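Local atomic coordinates of uncharacterized protein Ta0194 (PDB entry 3BDI), a protein that is of unknown function but belongs to the alpha/beta hydrolase superfamily and probably acts as a hydrolase on a substrate not yet identified. Residues L32-S37 with A107-G112; I129-A134 with L151-S156; D158-I163 with S184-Y189. All coordinates share one frame; numbering follows the deposited sequence.

Contact 1: residues L32-S37 with A107-G112; sequences LFHGYS and ASMGGG
The rings of Tyr36 and His34 both meet Met109, a selenomethionine with two conformers; in one of them SE lies at the edge of the Tyr36 ring, near its plane and 4.4 Å from CD1. In the same conformer the His34 ring, side by side with the Met109 chain and pointing the same way, is approached obliquely by CE, which stands 4.0 Å from CE1. With CG between the backbone N and the carbonyl carbon (chi1 65°), His34 ND1 gives an almost straight bond of 2.8 Å to Gly35 O, which lies in the ring plane although the donor reaches it from above the carbonyl plane. NE2 accepts from Tyr64 N, so both ring nitrogens are engaged and the flip is fixed. At the turn from strand 102-107 into helix 109-120, the sequence around Ser108 has the pattern and the strained backbone (phi 63°, psi -123°) of a nucleophile elbow, which would make Ser108 the probable nucleophile of this alpha/beta hydrolase; its OG is hydrogen-bonded to His186 NE2. Close packing explains one of the glycines: a CB on Gly110 would fall 2.3 Å from Phe33 O, the same oxygen that accepts Ala107 N at 3.0 Å. A water takes hydrogen bonds from Tyr36 N at 3.0 Å and from Met109 N at 3.1 Å, two amides placed consistently with a probable oxyanion hole, as in other alpha/beta hydrolases.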
ATOM      1  N   LEU A  32       2.042   4.050  -1.589  1.00  8.85           N
ATOM      2  CA  LEU A  32       2.482   3.129  -0.560  1.00  9.40           C
ATOM      3  C   LEU A  32       1.934   3.533   0.785  1.00  7.29           C
ATOM      4  O   LEU A  32       2.102   4.680   1.185  1.00  9.37           O
ATOM      5  CB  LEU A  32       4.005   3.105  -0.452  1.00  9.35           C
ATOM      6  CG  LEU A  32       4.827   3.125  -1.732  1.00 10.96           C
ATOM      7  CD1 LEU A  32       6.331   3.123  -1.442  1.00 11.29           C
ATOM      8  CD2 LEU A  32       4.497   2.025  -2.683  1.00 12.58           C
ATOM      9  N   PHE A  33       1.330   2.582   1.491  1.00  8.14           N
ATOM     10  CA  PHE A  33       0.637   2.835   2.792  1.00  8.90           C
ATOM     11  C   PHE A  33       1.206   1.908   3.851  1.00 10.09           C
ATOM     12  O   PHE A  33       1.174   0.701   3.736  1.00 10.52           O
ATOM     13  CB  PHE A  33      -0.888   2.715   2.616  1.00 10.06           C
ATOM     14  CG  PHE A  33      -1.411   3.630   1.564  1.00  9.67           C
ATOM     15  CD1 PHE A  33      -1.670   4.949   1.838  1.00  9.68           C
ATOM     16  CD2 PHE A  33      -1.555   3.186   0.255  1.00  8.86           C
ATOM     17  CE1 PHE A  33      -2.085   5.814   0.840  1.00 10.97           C
ATOM     18  CE2 PHE A  33      -1.965   4.048  -0.719  1.00  9.88           C
ATOM     19  CZ  PHE A  33      -2.237   5.345  -0.439  1.00  9.82           C
ATOM     20  N   HIS A  34       1.764   2.525   4.897  1.00  8.36           N
ATOM     21  CA  HIS A  34       2.518   1.839   5.923  1.00  8.82           C
ATOM     22  C   HIS A  34       1.645   1.085   6.954  1.00  9.66           C
ATOM     23  O   HIS A  34       0.443   1.299   7.105  1.00  8.84           O
ATOM     24  CB  HIS A  34       3.453   2.849   6.591  1.00  8.13           C
ATOM     25  CG  HIS A  34       2.734   3.917   7.321  1.00  7.71           C
ATOM     26  ND1 HIS A  34       2.123   3.697   8.542  1.00  7.91           N
ATOM     27  CD2 HIS A  34       2.501   5.204   6.987  1.00  8.15           C
ATOM     28  CE1 HIS A  34       1.522   4.823   8.901  1.00  9.31           C
ATOM     29  NE2 HIS A  34       1.729   5.749   7.975  1.00  8.30           N
ATOM     30  N   GLY A  35       2.335   0.250   7.721  1.00  9.12           N
ATOM     31  CA  GLY A  35       1.777  -0.450   8.868  1.00 10.36           C
ATOM     32  C   GLY A  35       1.765   0.380  10.124  1.00  9.45           C
ATOM     33  O   GLY A  35       2.351   1.468  10.179  1.00  9.21           O
ATOM     34  N   TYR A  36       1.096  -0.136  11.131  1.00  9.59           N
ATOM     35  CA  TYR A  36       0.905   0.537  12.405  1.00  8.52           C
ATOM     36  C   TYR A  36       2.251   1.014  13.012  1.00  9.24           C
ATOM     37  O   TYR A  36       2.316   2.089  13.630  1.00 10.90           O
ATOM     38  CB  TYR A  36       0.196  -0.392  13.401  1.00 12.04           C
ATOM     39  CG  TYR A  36      -0.108   0.218  14.731  1.00 13.42           C
ATOM     40  CD1 TYR A  36      -1.265   0.929  14.922  1.00 15.17           C
ATOM     41  CD2 TYR A  36       0.780   0.091  15.773  1.00 13.65           C
ATOM     42  CE1 TYR A  36      -1.539   1.516  16.179  1.00 17.33           C
ATOM     43  CE2 TYR A  36       0.514   0.634  17.014  1.00 15.95           C
ATOM     44  CZ  TYR A  36      -0.636   1.332  17.191  1.00 16.91           C
ATOM     45  OH  TYR A  36      -0.847   1.863  18.473  1.00 25.06           O
ATOM     46  N   SER A  37       3.319   0.208  12.850  1.00 10.62           N
ATOM     47  CA  SER A  37       4.549   0.397  13.574  1.00 11.26           C
ATOM     48  C   SER A  37       5.577   1.195  12.809  1.00 10.76           C
ATOM     49  O   SER A  37       6.644   1.468  13.367  1.00 12.17           O
ATOM     50  CB  SER A  37       5.167  -0.946  13.961  1.00 15.20           C
ATOM     51  OG  SER A  37       4.290  -1.650  14.844  1.00 20.51           O
ATOM     52  N   ALA A 107       1.106  -2.308   3.637  1.00 10.06           N
ATOM     53  CA  ALA A 107       1.645  -3.273   4.559  1.00  8.97           C
ATOM     54  C   ALA A 107       0.792  -3.329   5.818  1.00  9.93           C
ATOM     55  O   ALA A 107       0.503  -2.320   6.428  1.00 10.37           O
ATOM     56  CB  ALA A 107       3.060  -2.896   4.937  1.00 11.79           C
ATOM     57  N   SER A 108       0.361  -4.538   6.218  1.00 10.47           N
ATOM     58  CA  SER A 108      -0.259  -4.778   7.526  1.00 10.83           C
ATOM     59  C   SER A 108      -1.569  -3.951   7.595  1.00 10.13           C
ATOM     60  O   SER A 108      -2.448  -4.164   6.738  1.00  9.71           O
ATOM     61  CB  SER A 108       0.736  -4.574   8.646  1.00 12.45           C
ATOM     62  OG  SER A 108       0.261  -5.109   9.872  1.00 12.19           O
HETATM   63  N   MSE A 109      -1.714  -3.072   8.580  0.50 10.32           N
HETATM   64  CA  MSE A 109      -2.834  -2.153   8.616  0.50  9.15           C
HETATM   65  C   MSE A 109      -3.083  -1.573   7.210  0.50 10.90           C
HETATM   66  O   MSE A 109      -4.209  -1.543   6.735  0.50 12.60           O
HETATM   67  CB  MSE A 109      -2.515  -1.030   9.627  0.50 10.06           C
HETATM   68  CG  MSE A 109      -3.516   0.092   9.649  0.50  6.83           C
HETATM   69 SE   MSE A 109      -2.945   1.517  10.866  0.38 11.01          SE
HETATM   70  CE  MSE A 109      -1.521   2.397   9.897  0.50  9.39           C
ATOM     71  N   GLY A 110      -2.019  -1.062   6.570  1.00  9.76           N
ATOM     72  CA  GLY A 110      -2.082  -0.436   5.262  1.00 10.77           C
ATOM     73  C   GLY A 110      -2.589  -1.379   4.191  1.00  9.58           C
ATOM     74  O   GLY A 110      -3.206  -0.962   3.213  1.00  9.45           O
ATOM     75  N   GLY A 111      -2.263  -2.656   4.332  1.00 10.27           N
ATOM     76  CA  GLY A 111      -2.791  -3.678   3.412  1.00  9.86           C
ATOM     77  C   GLY A 111      -4.296  -3.801   3.543  1.00 11.76           C
ATOM     78  O   GLY A 111      -5.002  -3.939   2.526  1.00 11.98           O
ATOM     79  N   GLY A 112      -4.814  -3.807   4.763  1.00 11.00           N
ATOM     80  CA  GLY A 112      -6.247  -3.689   4.935  1.00 10.68           C
ATOM     81  C   GLY A 112      -6.827  -2.456   4.293  1.00 13.06           C
ATOM     82  O   GLY A 112      -7.897  -2.501   3.639  1.00 13.31           O
TER
HETATM   83  O   HOH W   1      -0.204  -2.837  11.249  1.00  9.99           O

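Contact 2: residues I129-A134 with L151-S156; sequences IAVAPA and LLVWGS
Ile129, Ala130 and Val131 run parallel to Leu151, Leu152 and Val153, their strand axes 4.8 Å apart at an angle of 18°, and the bonds Ala130 N to Leu151 O, Val153 N to Ala130 O and Ala132 N to Val153 O tie the two backbones together. On one face of the sheet Ile129 and Leu151 lie side by side, CG2 of the first 4.0 Å from CD2 of the second, and Val131 follows with CG1 4.2 Å from Val153 CB; helix 193-205 packs over this face through Phe196, Thr200 and Phe203. On the face bearing Ala130 and Leu152, the leucine reaches across and sets CD2 4.1 Å from Ala130 CB. The two strands are neighbours in the central sheet of the alpha/beta hydrolase fold, joined as a beta-alpha-beta unit through helix 140-143. Where strand 125-131 ends, the chain turns with Ala132 in a left-handed conformation, directly over the indole of Trp154. Ala132 CA stands 3.6 Å from the centroid of the six-membered ring, 7° off its normal, a CH-pi contact; CB of the same alanine touches CE2 at 3.6 Å. Pro133 crosses the indole at about a right angle, with CD 3.6 Å from CH2. A chi1 of -114°, off the staggered positions, turns the indole to where it meets both residues, and NE1 is held by Val161 O. The side chain of Ala132 also touches Asp158 and His186.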
ATOM      1  N   ILE A 129      -0.873  -4.329  -4.161  1.00  9.93           N
ATOM      2  CA  ILE A 129       0.129  -5.115  -3.469  1.00  8.10           C
ATOM      3  C   ILE A 129      -0.234  -5.050  -1.992  1.00  9.58           C
ATOM      4  O   ILE A 129      -0.398  -3.965  -1.453  1.00 10.86           O
ATOM      5  CB  ILE A 129       1.568  -4.557  -3.631  1.00  8.52           C
ATOM      6  CG1 ILE A 129       1.984  -4.549  -5.120  1.00 12.07           C
ATOM      7  CG2 ILE A 129       2.560  -5.403  -2.852  1.00 10.68           C
ATOM      8  CD1 ILE A 129       3.318  -3.888  -5.425  1.00 11.48           C
ATOM      9  N   ALA A 130      -0.388  -6.186  -1.358  1.00  9.35           N
ATOM     10  CA  ALA A 130      -0.740  -6.235   0.057  1.00 10.25           C
ATOM     11  C   ALA A 130       0.202  -7.161   0.764  1.00 10.32           C
ATOM     12  O   ALA A 130       0.335  -8.346   0.406  1.00 11.76           O
ATOM     13  CB  ALA A 130      -2.187  -6.684   0.233  1.00 10.90           C
ATOM     14  N   VAL A 131       0.915  -6.619   1.729  1.00  9.33           N
ATOM     15  CA  VAL A 131       1.916  -7.329   2.497  1.00  8.39           C
ATOM     16  C   VAL A 131       1.273  -7.737   3.817  1.00 10.33           C
ATOM     17  O   VAL A 131       1.093  -6.908   4.711  1.00 11.58           O
ATOM     18  CB  VAL A 131       3.170  -6.476   2.760  1.00  9.52           C
ATOM     19  CG1 VAL A 131       4.333  -7.333   3.305  1.00 10.52           C
ATOM     20  CG2 VAL A 131       3.609  -5.746   1.467  1.00 11.85           C
ATOM     21  N   ALA A 132       0.887  -9.017   3.924  1.00  8.67           N
ATOM     22  CA  ALA A 132       0.231  -9.548   5.119  1.00 10.08           C
ATOM     23  C   ALA A 132      -0.851  -8.609   5.639  1.00  9.13           C
ATOM     24  O   ALA A 132      -0.820  -8.148   6.785  1.00 10.40           O
ATOM     25  CB  ALA A 132       1.224  -9.955   6.193  1.00 11.44           C
ATOM     26  N   PRO A 133      -1.863  -8.341   4.803  1.00 10.67           N
ATOM     27  CA  PRO A 133      -2.911  -7.396   5.193  1.00 11.29           C
ATOM     28  C   PRO A 133      -3.663  -7.756   6.442  1.00 11.58           C
ATOM     29  O   PRO A 133      -4.122  -8.894   6.575  1.00 13.06           O
ATOM     30  CB  PRO A 133      -3.860  -7.414   3.998  1.00 13.35           C
ATOM     31  CG  PRO A 133      -3.558  -8.721   3.246  1.00 11.52           C
ATOM     32  CD  PRO A 133      -2.079  -8.888   3.447  1.00 10.39           C
ATOM     33  N   ALA A 134      -3.740  -6.809   7.367  1.00 11.08           N
ATOM     34  CA  ALA A 134      -4.479  -6.914   8.611  1.00 11.68           C
ATOM     35  C   ALA A 134      -5.843  -6.278   8.436  1.00 13.28           C
ATOM     36  O   ALA A 134      -6.092  -5.525   7.510  1.00 15.38           O
ATOM     37  CB  ALA A 134      -3.712  -6.203   9.707  1.00 11.94           C
ATOM     38  N   LEU A 151      -0.936  -8.760  -5.805  1.00  9.44           N
ATOM     39  CA  LEU A 151       0.178  -9.467  -5.242  1.00  9.24           C
ATOM     40  C   LEU A 151       0.021  -9.475  -3.728  1.00 10.30           C
ATOM     41  O   LEU A 151      -0.096  -8.414  -3.106  1.00 10.65           O
ATOM     42  CB  LEU A 151       1.488  -8.762  -5.604  1.00 10.56           C
ATOM     43  CG  LEU A 151       2.792  -9.303  -5.013  1.00 12.01           C
ATOM     44  CD1 LEU A 151       3.070 -10.672  -5.591  1.00 15.36           C
ATOM     45  CD2 LEU A 151       3.957  -8.337  -5.251  1.00 11.49           C
ATOM     46  N   LEU A 152      -0.000 -10.674  -3.165  1.00  9.20           N
ATOM     47  CA  LEU A 152       0.009 -10.916  -1.725  1.00  9.26           C
ATOM     48  C   LEU A 152       1.390 -11.377  -1.336  1.00  9.41           C
ATOM     49  O   LEU A 152       1.933 -12.334  -1.891  1.00  9.08           O
ATOM     50  CB  LEU A 152      -1.011 -12.009  -1.390  1.00 10.41           C
ATOM     51  CG  LEU A 152      -2.459 -11.681  -1.726  1.00 12.16           C
ATOM     52  CD1 LEU A 152      -3.370 -12.883  -1.557  1.00 14.09           C
ATOM     53  CD2 LEU A 152      -3.031 -10.538  -0.930  1.00 12.78           C
ATOM     54  N   VAL A 153       2.022 -10.662  -0.400  1.00 10.67           N
ATOM     55  CA  VAL A 153       3.376 -10.952   0.071  1.00  9.89           C
ATOM     56  C   VAL A 153       3.296 -11.282   1.534  1.00  8.76           C
ATOM     57  O   VAL A 153       2.712 -10.540   2.297  1.00  9.98           O
ATOM     58  CB  VAL A 153       4.343  -9.773  -0.167  1.00  9.99           C
ATOM     59  CG1 VAL A 153       5.738 -10.156   0.301  1.00 10.56           C
ATOM     60  CG2 VAL A 153       4.378  -9.367  -1.657  1.00 12.38           C
ATOM     61  N   TRP A 154       3.911 -12.389   1.940  1.00  9.71           N
ATOM     62  CA  TRP A 154       3.977 -12.768   3.337  1.00  9.05           C
ATOM     63  C   TRP A 154       5.384 -13.244   3.638  1.00 10.45           C
ATOM     64  O   TRP A 154       6.008 -13.904   2.817  1.00 11.86           O
ATOM     65  CB  TRP A 154       3.032 -13.949   3.660  1.00  9.87           C
ATOM     66  CG  TRP A 154       1.880 -13.675   4.570  1.00 10.29           C
ATOM     67  CD1 TRP A 154       1.810 -13.885   5.937  1.00 10.96           C
ATOM     68  CD2 TRP A 154       0.595 -13.223   4.179  1.00 11.19           C
ATOM     69  NE1 TRP A 154       0.579 -13.576   6.396  1.00 13.86           N
ATOM     70  CE2 TRP A 154      -0.206 -13.181   5.342  1.00 11.82           C
ATOM     71  CE3 TRP A 154       0.036 -12.852   2.958  1.00 12.69           C
ATOM     72  CZ2 TRP A 154      -1.563 -12.799   5.290  1.00 11.19           C
ATOM     73  CZ3 TRP A 154      -1.279 -12.487   2.908  1.00 13.46           C
ATOM     74  CH2 TRP A 154      -2.059 -12.454   4.065  1.00 11.54           C
ATOM     75  N   GLY A 155       5.855 -12.982   4.841  1.00  8.65           N
ATOM     76  CA  GLY A 155       7.053 -13.627   5.353  1.00 10.90           C
ATOM     77  C   GLY A 155       6.766 -15.015   5.899  1.00 11.94           C
ATOM     78  O   GLY A 155       5.735 -15.220   6.517  1.00 11.47           O
ATOM     79  N   SER A 156       7.692 -15.937   5.710  1.00 11.71           N
ATOM     80  CA  SER A 156       7.512 -17.347   6.115  1.00 12.55           C
ATOM     81  C   SER A 156       7.420 -17.492   7.612  1.00 13.64           C
ATOM     82  O   SER A 156       6.825 -18.456   8.097  1.00 15.40           O
ATOM     83  CB  SER A 156       8.660 -18.208   5.590  1.00 14.33           C
ATOM     84  OG  SER A 156       9.886 -17.898   6.197  1.00 14.87           O
TER

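Contact 3: residues D158-I163 with S184-Y189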
ATOM      1  N   ASP A 158       5.959 -15.118   9.635  1.00 13.70           N
ATOM      2  CA  ASP A 158       4.950 -14.192  10.141  1.00 14.43           C
ATOM      3  C   ASP A 158       3.964 -14.893  11.068  1.00 15.38           C
ATOM      4  O   ASP A 158       3.206 -15.774  10.629  1.00 16.99           O
ATOM      5  CB  ASP A 158       4.229 -13.561   8.946  1.00 14.16           C
ATOM      6  CG  ASP A 158       3.320 -12.395   9.313  1.00 14.83           C
ATOM      7  OD1 ASP A 158       2.975 -12.191  10.522  1.00 14.99           O
ATOM      8  OD2 ASP A 158       2.877 -11.710   8.377  1.00 12.47           O
ATOM      9  N   HIS A 159       3.981 -14.491  12.324  1.00 17.27           N
ATOM     10  CA  HIS A 159       2.992 -14.931  13.314  1.00 18.17           C
ATOM     11  C   HIS A 159       2.103 -13.792  13.787  1.00 20.66           C
ATOM     12  O   HIS A 159       1.382 -13.945  14.782  1.00 24.20           O
ATOM     13  CB  HIS A 159       3.708 -15.573  14.510  1.00 19.58           C
ATOM     14  CG  HIS A 159       4.602 -16.722  14.145  1.00 26.59           C
ATOM     15  ND1 HIS A 159       4.114 -17.935  13.698  1.00 34.39           N
ATOM     16  CD2 HIS A 159       5.952 -16.838  14.147  1.00 34.02           C
ATOM     17  CE1 HIS A 159       5.127 -18.742  13.434  1.00 33.47           C
ATOM     18  NE2 HIS A 159       6.253 -18.107  13.707  1.00 33.22           N
ATOM     19  N   VAL A 160       2.177 -12.634  13.118  1.00 15.22           N
ATOM     20  CA  VAL A 160       1.320 -11.485  13.433  1.00 15.16           C
ATOM     21  C   VAL A 160      -0.013 -11.596  12.703  1.00 16.70           C
ATOM     22  O   VAL A 160      -1.111 -11.408  13.292  1.00 16.52           O
ATOM     23  CB  VAL A 160       2.034 -10.159  13.077  1.00 16.41           C
ATOM     24  CG1 VAL A 160       1.092  -8.925  13.219  1.00 19.19           C
ATOM     25  CG2 VAL A 160       3.297 -10.007  13.935  1.00 17.60           C
ATOM     26  N   VAL A 161       0.072 -11.837  11.404  1.00 14.22           N
ATOM     27  CA  VAL A 161      -1.089 -12.136  10.598  1.00 15.95           C
ATOM     28  C   VAL A 161      -0.832 -13.532  10.053  1.00 18.72           C
ATOM     29  O   VAL A 161       0.062 -13.751   9.243  1.00 16.18           O
ATOM     30  CB  VAL A 161      -1.349 -11.110   9.454  1.00 14.96           C
ATOM     31  CG1 VAL A 161      -2.544 -11.536   8.599  1.00 14.06           C
ATOM     32  CG2 VAL A 161      -1.550  -9.693   9.988  1.00 15.12           C
ATOM     33  N   PRO A 162      -1.583 -14.512  10.549  1.00 20.58           N
ATOM     34  CA  PRO A 162      -1.252 -15.891  10.291  1.00 20.89           C
ATOM     35  C   PRO A 162      -1.059 -16.265   8.819  1.00 18.68           C
ATOM     36  O   PRO A 162      -1.822 -15.846   7.973  1.00 18.07           O
ATOM     37  CB  PRO A 162      -2.483 -16.647  10.810  1.00 22.65           C
ATOM     38  CG  PRO A 162      -3.167 -15.761  11.720  1.00 26.85           C
ATOM     39  CD  PRO A 162      -2.760 -14.369  11.425  1.00 21.65           C
ATOM     40  N   ILE A 163      -0.063 -17.088   8.550  0.50 21.36           N
ATOM     41  CA  ILE A 163       0.246 -17.502   7.193  0.50 21.60           C
ATOM     42  C   ILE A 163      -0.890 -18.351   6.575  0.50 21.35           C
ATOM     43  O   ILE A 163      -1.039 -18.390   5.359  0.50 21.19           O
ATOM     44  CB  ILE A 163       1.619 -18.199   7.159  0.50 24.48           C
ATOM     45  CG1 ILE A 163       2.168 -18.277   5.731  0.50 24.05           C
ATOM     46  CG2 ILE A 163       1.548 -19.562   7.818  0.50 22.81           C
ATOM     47  CD1 ILE A 163       2.925 -17.052   5.306  0.50 20.83           C
ATOM     48  N   SER A 184      11.789 -14.162   6.576  1.00 11.25           N
ATOM     49  CA  SER A 184      11.201 -12.893   7.015  1.00  9.88           C
ATOM     50  C   SER A 184      10.009 -13.127   7.911  1.00  9.90           C
ATOM     51  O   SER A 184       9.216 -14.030   7.674  1.00 10.85           O
ATOM     52  CB  SER A 184      10.738 -12.094   5.817  1.00 10.29           C
ATOM     53  OG  SER A 184      10.080 -10.892   6.245  1.00 11.07           O
ATOM     54  N   GLY A 185       9.865 -12.320   8.947  1.00 11.22           N
ATOM     55  CA  GLY A 185       8.576 -12.174   9.672  1.00 10.74           C
ATOM     56  C   GLY A 185       7.653 -11.180   8.980  1.00 12.54           C
ATOM     57  O   GLY A 185       7.699 -11.009   7.765  1.00 11.47           O
ATOM     58  N   HIS A 186       6.840 -10.492   9.762  1.00 10.80           N
ATOM     59  CA  HIS A 186       5.742  -9.719   9.251  1.00 11.86           C
ATOM     60  C   HIS A 186       6.164  -8.557   8.288  1.00 11.98           C
ATOM     61  O   HIS A 186       5.550  -8.532   7.188  1.00 14.66           O
ATOM     62  CB  HIS A 186       4.850  -9.350  10.444  1.00 11.71           C
ATOM     63  CG  HIS A 186       3.591  -8.622  10.115  1.00 12.19           C
ATOM     64  ND1 HIS A 186       2.570  -9.173   9.367  1.00 11.65           N
ATOM     65  CD2 HIS A 186       3.167  -7.399  10.496  1.00 13.24           C
ATOM     66  CE1 HIS A 186       1.596  -8.275   9.250  1.00 11.90           C
ATOM     67  NE2 HIS A 186       1.927  -7.207   9.947  1.00 14.19           N
ATOM     68  N   PRO A 187       7.126  -7.636   8.613  1.00 15.21           N
ATOM     69  CA  PRO A 187       7.607  -6.491   7.743  1.00 15.41           C
ATOM     70  C   PRO A 187       8.695  -6.863   6.689  1.00 12.32           C
ATOM     71  O   PRO A 187       9.917  -6.657   6.830  1.00 11.03           O
ATOM     72  CB  PRO A 187       8.194  -5.512   8.745  1.00 16.30           C
ATOM     73  CG  PRO A 187       8.593  -6.288   9.803  1.00 17.44           C
ATOM     74  CD  PRO A 187       7.757  -7.523   9.924  1.00 13.77           C
ATOM     75  N   VAL A 188       8.192  -7.450   5.635  1.00 11.53           N
ATOM     76  CA  VAL A 188       9.045  -8.096   4.699  1.00  9.30           C
ATOM     77  C   VAL A 188      10.002  -7.133   4.013  1.00  9.67           C
ATOM     78  O   VAL A 188      11.153  -7.473   3.693  1.00  8.80           O
ATOM     79  CB  VAL A 188       8.197  -8.879   3.620  1.00 11.23           C
ATOM     80  CG1 VAL A 188       9.106  -9.651   2.684  1.00 11.17           C
ATOM     81  CG2 VAL A 188       7.174  -9.841   4.298  1.00 13.41           C
ATOM     82  N   TYR A 189       9.483  -5.935   3.746  1.00  8.38           N
ATOM     83  CA  TYR A 189      10.207  -4.845   3.089  1.00  9.35           C
ATOM     84  C   TYR A 189      11.321  -4.254   3.979  1.00  8.51           C
ATOM     85  O   TYR A 189      12.109  -3.448   3.520  1.00 10.27           O
ATOM     86  CB  TYR A 189       9.205  -3.735   2.626  1.00  9.19           C
ATOM     87  CG  TYR A 189       8.287  -3.381   3.751  1.00  9.63           C
ATOM     88  CD1 TYR A 189       8.618  -2.410   4.681  1.00  9.45           C
ATOM     89  CD2 TYR A 189       7.131  -4.106   3.968  1.00 10.56           C
ATOM     90  CE1 TYR A 189       7.816  -2.166   5.779  1.00  9.41           C
ATOM     91  CE2 TYR A 189       6.340  -3.881   5.060  1.00 10.26           C
ATOM     92  CZ  TYR A 189       6.662  -2.915   5.976  1.00 10.58           C
ATOM     93  OH  TYR A 189       5.952  -2.650   7.131  1.00 13.13           O
TER
HETATM   94  O   HOH W   2       4.382 -11.097   6.227  1.00 11.76           O
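Asp158 and His186 meet with carboxylate and imidazole planes 61° apart, in the arrangement of the acid and histidine of a Ser-His-Asp triad, as in other alpha/beta hydrolases; the probable nucleophile is Ser108. With CG of the histidine anti to its backbone N (chi1 -176°), ND1 is placed beside the carboxylate, and it gives a nearly straight bond of 2.7 Å to Asp158 OD2. The oxygen lies in the imidazole plane, whereas the donor arrives on the syn side of OD2 but 33° out of the carboxylate plane. The other oxygen, OD1, accepts Val160 N at 2.8 Å and Val161 N at 3.1 Å: the first closes an Asx turn and meets OD1 nearly along its C-O bond, the second completes an Asx motif and comes from above the carboxylate plane. These two amides grip OD1 and would help fix the rotation of the carboxylate, with OD2 turned to the histidine. An alanine in place of Asp158 would probably leave His186 ND1 without its acceptor and the imidazole freer to rotate, with the amides of Val160 and Val161 deprived of their shared partner. The valines also pack on the ring themselves. Val160 crosses it at about a right angle, setting CG1 3.8 Å from the centroid in a CH-pi contact over one face, while Val161 CG2 approaches CE1 obliquely at 3.5 Å. A water donates to Asp158 OD2 at 2.7 Å and to His186 O at 3.0 Å.

Overall arrangement
The three contacts meet at the ends of the strands where the presumed catalytic residues gather. Contact 2 is wholly buried and mostly apolar, a strand pairing in the central sheet; contact 1, also buried, joins strand 28-33 to the start of helix 109-120 and combines a backbone hydrogen bond and a close-packed glycine with Met109 against His34 and Tyr36; contact 3 is partly exposed, lies between loops, and depends on a carboxylate and an imidazole. Contacts 1 and 2 reach the same sheet, and Ser108 N and O are probably hydrogen-bonded to Val131 O and Ala134 N, respectively. Contact 3 rests on contact 2 through Ala132 and Trp154, and the serine-histidine hydrogen bond joins it to contact 1.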